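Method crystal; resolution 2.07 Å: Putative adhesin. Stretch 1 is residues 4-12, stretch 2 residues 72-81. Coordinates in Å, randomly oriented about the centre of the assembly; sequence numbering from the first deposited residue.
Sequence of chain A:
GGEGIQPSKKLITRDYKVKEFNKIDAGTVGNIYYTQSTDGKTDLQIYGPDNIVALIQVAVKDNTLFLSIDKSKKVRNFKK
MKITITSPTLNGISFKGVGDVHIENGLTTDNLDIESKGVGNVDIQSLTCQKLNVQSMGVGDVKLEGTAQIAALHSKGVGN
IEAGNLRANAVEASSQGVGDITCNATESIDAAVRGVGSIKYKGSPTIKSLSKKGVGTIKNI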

ATOM      1  N   GLY A   4      24.463   8.820   9.785  1.00 42.18           N
ATOM      2  CA  GLY A   4      24.736   9.714   8.662  1.00 41.87           C
ATOM      3  C   GLY A   4      24.901  11.186   9.021  1.00 46.47           C
ATOM      4  O   GLY A   4      25.494  11.518  10.056  1.00 47.38           O
ATOM      5  N   ILE A   5      24.410  12.081   8.139  1.00 41.12           N
ATOM      6  CA  ILE A   5      24.490  13.538   8.293  1.00 40.86           C
ATOM      7  C   ILE A   5      23.644  13.968   9.493  1.00 45.74           C
ATOM      8  O   ILE A   5      22.473  13.584   9.608  1.00 45.03           O
ATOM      9  CB  ILE A   5      24.088  14.309   6.982  1.00 42.64           C
ATOM     10  CG1 ILE A   5      25.086  13.988   5.827  1.00 42.39           C
ATOM     11  CG2 ILE A   5      23.972  15.853   7.222  1.00 42.22           C
ATOM     12  CD1 ILE A   5      24.674  14.477   4.418  1.00 43.80           C
ATOM     13  N   GLN A   6      24.257  14.759  10.388  1.00 42.42           N
ATOM     14  CA  GLN A   6      23.558  15.285  11.547  1.00 42.99           C
ATOM     15  C   GLN A   6      22.908  16.619  11.152  1.00 44.42           C
ATOM     16  O   GLN A   6      23.631  17.532  10.749  1.00 42.60           O
ATOM     17  CB  GLN A   6      24.495  15.436  12.762  1.00 46.04           C
ATOM     18  CG  GLN A   6      24.235  14.434  13.906  1.00 71.39           C
ATOM     19  CD  GLN A   6      22.872  14.566  14.566  1.00 90.69           C
ATOM     20  OE1 GLN A   6      21.882  13.992  14.122  1.00 85.08           O
ATOM     21  NE2 GLN A   6      22.787  15.311  15.660  1.00 83.69           N
ATOM     22  N   PRO A   7      21.554  16.746  11.202  1.00 39.76           N
ATOM     23  CA  PRO A   7      20.931  18.030  10.844  1.00 38.20           C
ATOM     24  C   PRO A   7      21.443  19.153  11.746  1.00 41.23           C
ATOM     25  O   PRO A   7      21.586  18.966  12.961  1.00 39.94           O
ATOM     26  CB  PRO A   7      19.436  17.774  11.050  1.00 39.79           C
ATOM     27  CG  PRO A   7      19.358  16.595  11.959  1.00 45.36           C
ATOM     28  CD  PRO A   7      20.541  15.762  11.634  1.00 40.80           C
ATOM     29  N   SER A   8      21.774  20.300  11.142  1.00 37.81           N
ATOM     30  CA  SER A   8      22.269  21.445  11.891  1.00 38.74           C
ATOM     31  C   SER A   8      21.130  22.132  12.661  1.00 44.16           C
ATOM     32  O   SER A   8      19.955  21.904  12.376  1.00 42.86           O
ATOM     33  CB  SER A   8      22.957  22.436  10.963  1.00 41.17           C
ATOM     34  OG  SER A   8      22.000  23.275  10.343  1.00 51.18           O
ATOM     35  N   LYS A   9      21.497  22.979  13.634  1.00 43.66           N
ATOM     36  CA  LYS A   9      20.553  23.745  14.447  1.00 43.36           C
ATOM     37  C   LYS A   9      20.130  25.031  13.715  1.00 42.82           C
ATOM     38  O   LYS A   9      19.155  25.659  14.135  1.00 43.47           O
ATOM     39  CB  LYS A   9      21.178  24.069  15.821  1.00 48.21           C
ATOM     40  CG  LYS A   9      20.157  24.137  16.956  1.00 68.75           C
ATOM     41  CD  LYS A   9      20.585  25.125  18.042  1.00 80.86           C
ATOM     42  CE  LYS A   9      19.466  25.404  19.014  1.00 93.64           C
ATOM     43  NZ  LYS A   9      19.895  26.326  20.097  1.00106.68           N
ATOM     44  N   LYS A  10      20.841  25.417  12.619  1.00 35.39           N
ATOM     45  CA  LYS A  10      20.504  26.615  11.835  1.00 33.48           C
ATOM     46  C   LYS A  10      19.363  26.302  10.845  1.00 32.76           C
ATOM     47  O   LYS A  10      19.574  25.694   9.789  1.00 30.61           O
ATOM     48  CB  LYS A  10      21.727  27.210  11.112  1.00 35.31           C
ATOM     49  CG  LYS A  10      21.420  28.525  10.390  1.00 43.84           C
ATOM     50  CD  LYS A  10      22.557  29.522  10.469  1.00 54.65           C
ATOM     51  N   LEU A  11      18.153  26.712  11.214  1.00 28.49           N
ATOM     52  CA  LEU A  11      16.967  26.513  10.391  1.00 27.36           C
ATOM     53  C   LEU A  11      16.848  27.671   9.430  1.00 28.91           C
ATOM     54  O   LEU A  11      16.863  28.837   9.839  1.00 27.37           O
ATOM     55  CB  LEU A  11      15.703  26.345  11.257  1.00 27.64           C
ATOM     56  CG  LEU A  11      15.793  25.264  12.351  1.00 32.12           C
ATOM     57  CD1 LEU A  11      14.511  25.209  13.134  1.00 33.47           C
ATOM     58  CD2 LEU A  11      16.087  23.878  11.759  1.00 32.44           C
ATOM     59  N   ILE A  12      16.811  27.344   8.137  1.00 24.26           N
ATOM     60  CA  ILE A  12      16.761  28.335   7.075  1.00 23.05           C
ATOM     61  C   ILE A  12      15.595  28.104   6.139  1.00 27.43           C
ATOM     62  O   ILE A  12      15.013  27.013   6.089  1.00 26.36           O
ATOM     63  CB  ILE A  12      18.097  28.318   6.242  1.00 25.97           C
ATOM     64  CG1 ILE A  12      18.260  26.996   5.453  1.00 25.43           C
ATOM     65  CG2 ILE A  12      19.348  28.651   7.089  1.00 26.50           C
ATOM     66  CD1 ILE A  12      18.813  27.121   4.072  1.00 36.85           C
ATOM     67  N   SER A  72      22.020   8.189  -2.126  1.00 22.61           N
ATOM     68  CA  SER A  72      23.119   7.501  -1.442  1.00 24.58           C
ATOM     69  C   SER A  72      23.474   8.232  -0.138  1.00 31.40           C
ATOM     70  O   SER A  72      24.288   7.726   0.639  1.00 31.29           O
ATOM     71  CB  SER A  72      24.350   7.443  -2.353  1.00 27.34           C
ATOM     72  OG  SER A  72      24.162   6.641  -3.512  1.00 32.05           O
ATOM     73  N   LYS A  73      22.877   9.420   0.119  1.00 28.01           N
ATOM     74  CA  LYS A  73      23.244  10.187   1.319  1.00 29.81           C
ATOM     75  C   LYS A  73      22.457   9.778   2.562  1.00 36.50           C
ATOM     76  O   LYS A  73      21.230   9.872   2.591  1.00 35.31           O
ATOM     77  CB  LYS A  73      23.143  11.707   1.103  1.00 32.27           C
ATOM     78  CG  LYS A  73      24.316  12.288   0.306  1.00 41.75           C
ATOM     79  CD  LYS A  73      25.535  12.615   1.157  1.00 48.98           C
ATOM     80  CE  LYS A  73      26.811  12.525   0.360  1.00 50.16           C
ATOM     81  NZ  LYS A  73      27.436  11.180   0.474  1.00 59.76           N
ATOM     82  N   LYS A  74      23.188   9.325   3.597  1.00 35.98           N
ATOM     83  CA  LYS A  74      22.557   8.935   4.854  1.00 36.15           C
ATOM     84  C   LYS A  74      22.329  10.177   5.693  1.00 39.64           C
ATOM     85  O   LYS A  74      23.215  11.020   5.831  1.00 37.96           O
ATOM     86  CB  LYS A  74      23.367   7.888   5.633  1.00 38.68           C
ATOM     87  CG  LYS A  74      23.346   6.480   5.047  1.00 39.05           C
ATOM     88  CD  LYS A  74      24.306   5.596   5.814  1.00 36.64           C
ATOM     89  CE  LYS A  74      24.888   4.486   4.979  1.00 42.22           C
ATOM     90  NZ  LYS A  74      25.825   3.648   5.775  1.00 47.56           N
ATOM     91  N   VAL A  75      21.123  10.297   6.221  1.00 38.63           N
ATOM     92  CA  VAL A  75      20.699  11.411   7.074  1.00 40.13           C
ATOM     93  C   VAL A  75      20.146  10.807   8.368  1.00 47.76           C
ATOM     94  O   VAL A  75      19.322   9.888   8.305  1.00 47.48           O
ATOM     95  CB  VAL A  75      19.664  12.319   6.349  1.00 42.97           C
ATOM     96  CG1 VAL A  75      19.182  13.432   7.252  1.00 43.27           C
ATOM     97  CG2 VAL A  75      20.240  12.900   5.070  1.00 41.93           C
ATOM     98  N   ARG A  76      20.617  11.300   9.532  1.00 45.39           N
ATOM     99  CA  ARG A  76      20.157  10.837  10.845  1.00 45.56           C
ATOM    100  C   ARG A  76      18.600  11.008  10.953  1.00 49.63           C
ATOM    101  O   ARG A  76      17.916  10.029  11.258  1.00 50.48           O
ATOM    102  CB  ARG A  76      20.921  11.554  11.966  1.00 45.93           C
ATOM    103  N   ASN A  77      18.044  12.172  10.506  1.00 44.56           N
ATOM    104  CA  ASN A  77      16.587  12.428  10.453  1.00 43.34           C
ATOM    105  C   ASN A  77      16.248  13.613   9.519  1.00 45.35           C
ATOM    106  O   ASN A  77      17.079  14.508   9.351  1.00 45.28           O
ATOM    107  CB  ASN A  77      16.005  12.692  11.854  1.00 44.52           C
ATOM    108  CG  ASN A  77      16.417  14.026  12.437  1.00 64.20           C
ATOM    109  OD1 ASN A  77      15.929  15.087  12.031  1.00 54.24           O
ATOM    110  ND2 ASN A  77      17.347  14.003  13.382  1.00 56.79           N
ATOM    111  N   PHE A  78      15.000  13.662   8.997  1.00 39.52           N
ATOM    112  CA  PHE A  78      14.524  14.723   8.106  1.00 38.02           C
ATOM    113  C   PHE A  78      13.441  15.583   8.780  1.00 42.23           C
ATOM    114  O   PHE A  78      12.513  16.069   8.110  1.00 40.77           O
ATOM    115  CB  PHE A  78      13.987  14.125   6.790  1.00 38.80           C
ATOM    116  CG  PHE A  78      14.994  13.400   5.926  1.00 39.79           C
ATOM    117  CD1 PHE A  78      15.719  14.078   4.956  1.00 42.72           C
ATOM    118  CD2 PHE A  78      15.178  12.027   6.047  1.00 42.16           C
ATOM    119  CE1 PHE A  78      16.629  13.395   4.131  1.00 43.71           C
ATOM    120  CE2 PHE A  78      16.078  11.346   5.217  1.00 44.26           C
ATOM    121  CZ  PHE A  78      16.789  12.031   4.258  1.00 41.92           C
ATOM    122  N   LYS A  79      13.569  15.780  10.106  1.00 40.23           N
ATOM    123  CA  LYS A  79      12.627  16.585  10.902  1.00 40.74           C
ATOM    124  C   LYS A  79      12.720  18.081  10.552  1.00 43.95           C
ATOM    125  O   LYS A  79      13.833  18.610  10.405  1.00 44.90           O
ATOM    126  CB  LYS A  79      12.880  16.403  12.415  1.00 43.44           C
ATOM    127  CG  LYS A  79      12.454  15.042  12.954  1.00 51.15           C
ATOM    128  CD  LYS A  79      12.289  15.041  14.472  1.00 55.24           C
ATOM    129  CE  LYS A  79      13.463  14.412  15.186  1.00 61.60           C
ATOM    130  NZ  LYS A  79      14.559  15.388  15.406  1.00 66.23           N
ATOM    131  N   LYS A  80      11.549  18.756  10.464  1.00 37.06           N
ATOM    132  CA  LYS A  80      11.387  20.203  10.196  1.00 35.89           C
ATOM    133  C   LYS A  80      11.357  20.552   8.694  1.00 35.79           C
ATOM    134  O   LYS A  80      11.023  21.697   8.371  1.00 36.40           O
ATOM    135  CB  LYS A  80      12.448  21.070  10.921  1.00 38.31           C
ATOM    136  CG  LYS A  80      12.285  21.077  12.445  1.00 51.96           C
ATOM    137  CD  LYS A  80      13.564  21.492  13.156  1.00 64.25           C
ATOM    138  CE  LYS A  80      13.511  21.260  14.652  1.00 77.85           C
ATOM    139  NZ  LYS A  80      12.730  22.307  15.368  1.00 88.33           N
HETATM  140  N   MSE A  81      11.632  19.574   7.786  1.00 27.26           N
HETATM  141  CA  MSE A  81      11.646  19.803   6.325  1.00 24.15           C
HETATM  142  C   MSE A  81      10.257  20.203   5.797  1.00 27.57           C
HETATM  143  O   MSE A  81       9.295  19.455   5.982  1.00 28.31           O
HETATM  144  CB  MSE A  81      12.148  18.559   5.566  1.00 24.29           C
HETATM  145  CG  MSE A  81      13.638  18.286   5.757  1.00 29.36           C
HETATM  146 SE   MSE A  81      14.803  19.794   5.237  0.75 34.93          SE
HETATM  147  CE  MSE A  81      14.352  19.878   3.409  1.00 29.46           C
TER

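Residues 4-12 and 72-81 of this putative adhesin meet mainly as two extended segments joined by a single beta bridge, I5 with V75, whose CA atoms lie 4.5 Å apart. Both hydrogen bonds of the bridge belong to the backbone of I5: its N donates to K74 O at 2.8 Å, and its O accepts from R76 N at 2.9 Å. With N-H...O angles of 177° and 171°, both are close to linear, and together they clasp I5 against the peptide groups before and after V75. A longer CA-H...O contact, G4 CA to K74 O at 3.5 Å, adds to the same carbonyl. Glycine suits this position because an ideal CB on G4 would point toward the other stretch and sit 2.3 Å from K74 O and 2.9 Å from V75 N, a clash with both. Beyond the bridge the backbones separate, the CA-CA distance rising to 7.1 Å at P7-N77 and 8.4 Å at L11-K80, and the contacts there are made by side chains.

I5 gives up the largest area, 80 Å², to the other stretch. Its CB points sideways, and its m,t rotamer carries CD1 to 3.9 Å from K73 CD, an aliphatic contact with the methylene part of a lysine. The CA-to-CB bond of V75 points away from stretch 1 and the residue is buried, as suits a branched hydrocarbon; the bridge bonds are made by K74 O and R76 N on the flanking residues. R76 points its CB toward stretch 1, where it lies 3.4 Å from Q6 OE1 and 4.2 Å from P7 CD; the side chain is not modelled past CB, so these contacts describe its base alone. Q6 starts away from stretch 2, but its end comes nearer, bringing OE1 to that CB.

P7 has no N-H to donate; its contact is through the ring. Its CB points toward stretch 2, and CG packs 3.6 Å from N77 ND2. N77 begins sideways, with chi1 near +60° (p), and its end approaches the proline. Its other amide atom, OD1, accepts a hydrogen bond from K79 N at 3.1 Å, tying the side chain to the second residue of the type II turn from F78 to M81, a selenomethionine. K80 occupies the third position of that turn with a positive phi of 87°, and its CB points toward stretch 1. With chi1 m and chi2 t, K80 CD comes within 3.7 Å of L11 CD2. This last contact is apolar, lysine methylene against leucine methyl. In all, 459 Å² is buried, summed over both sides.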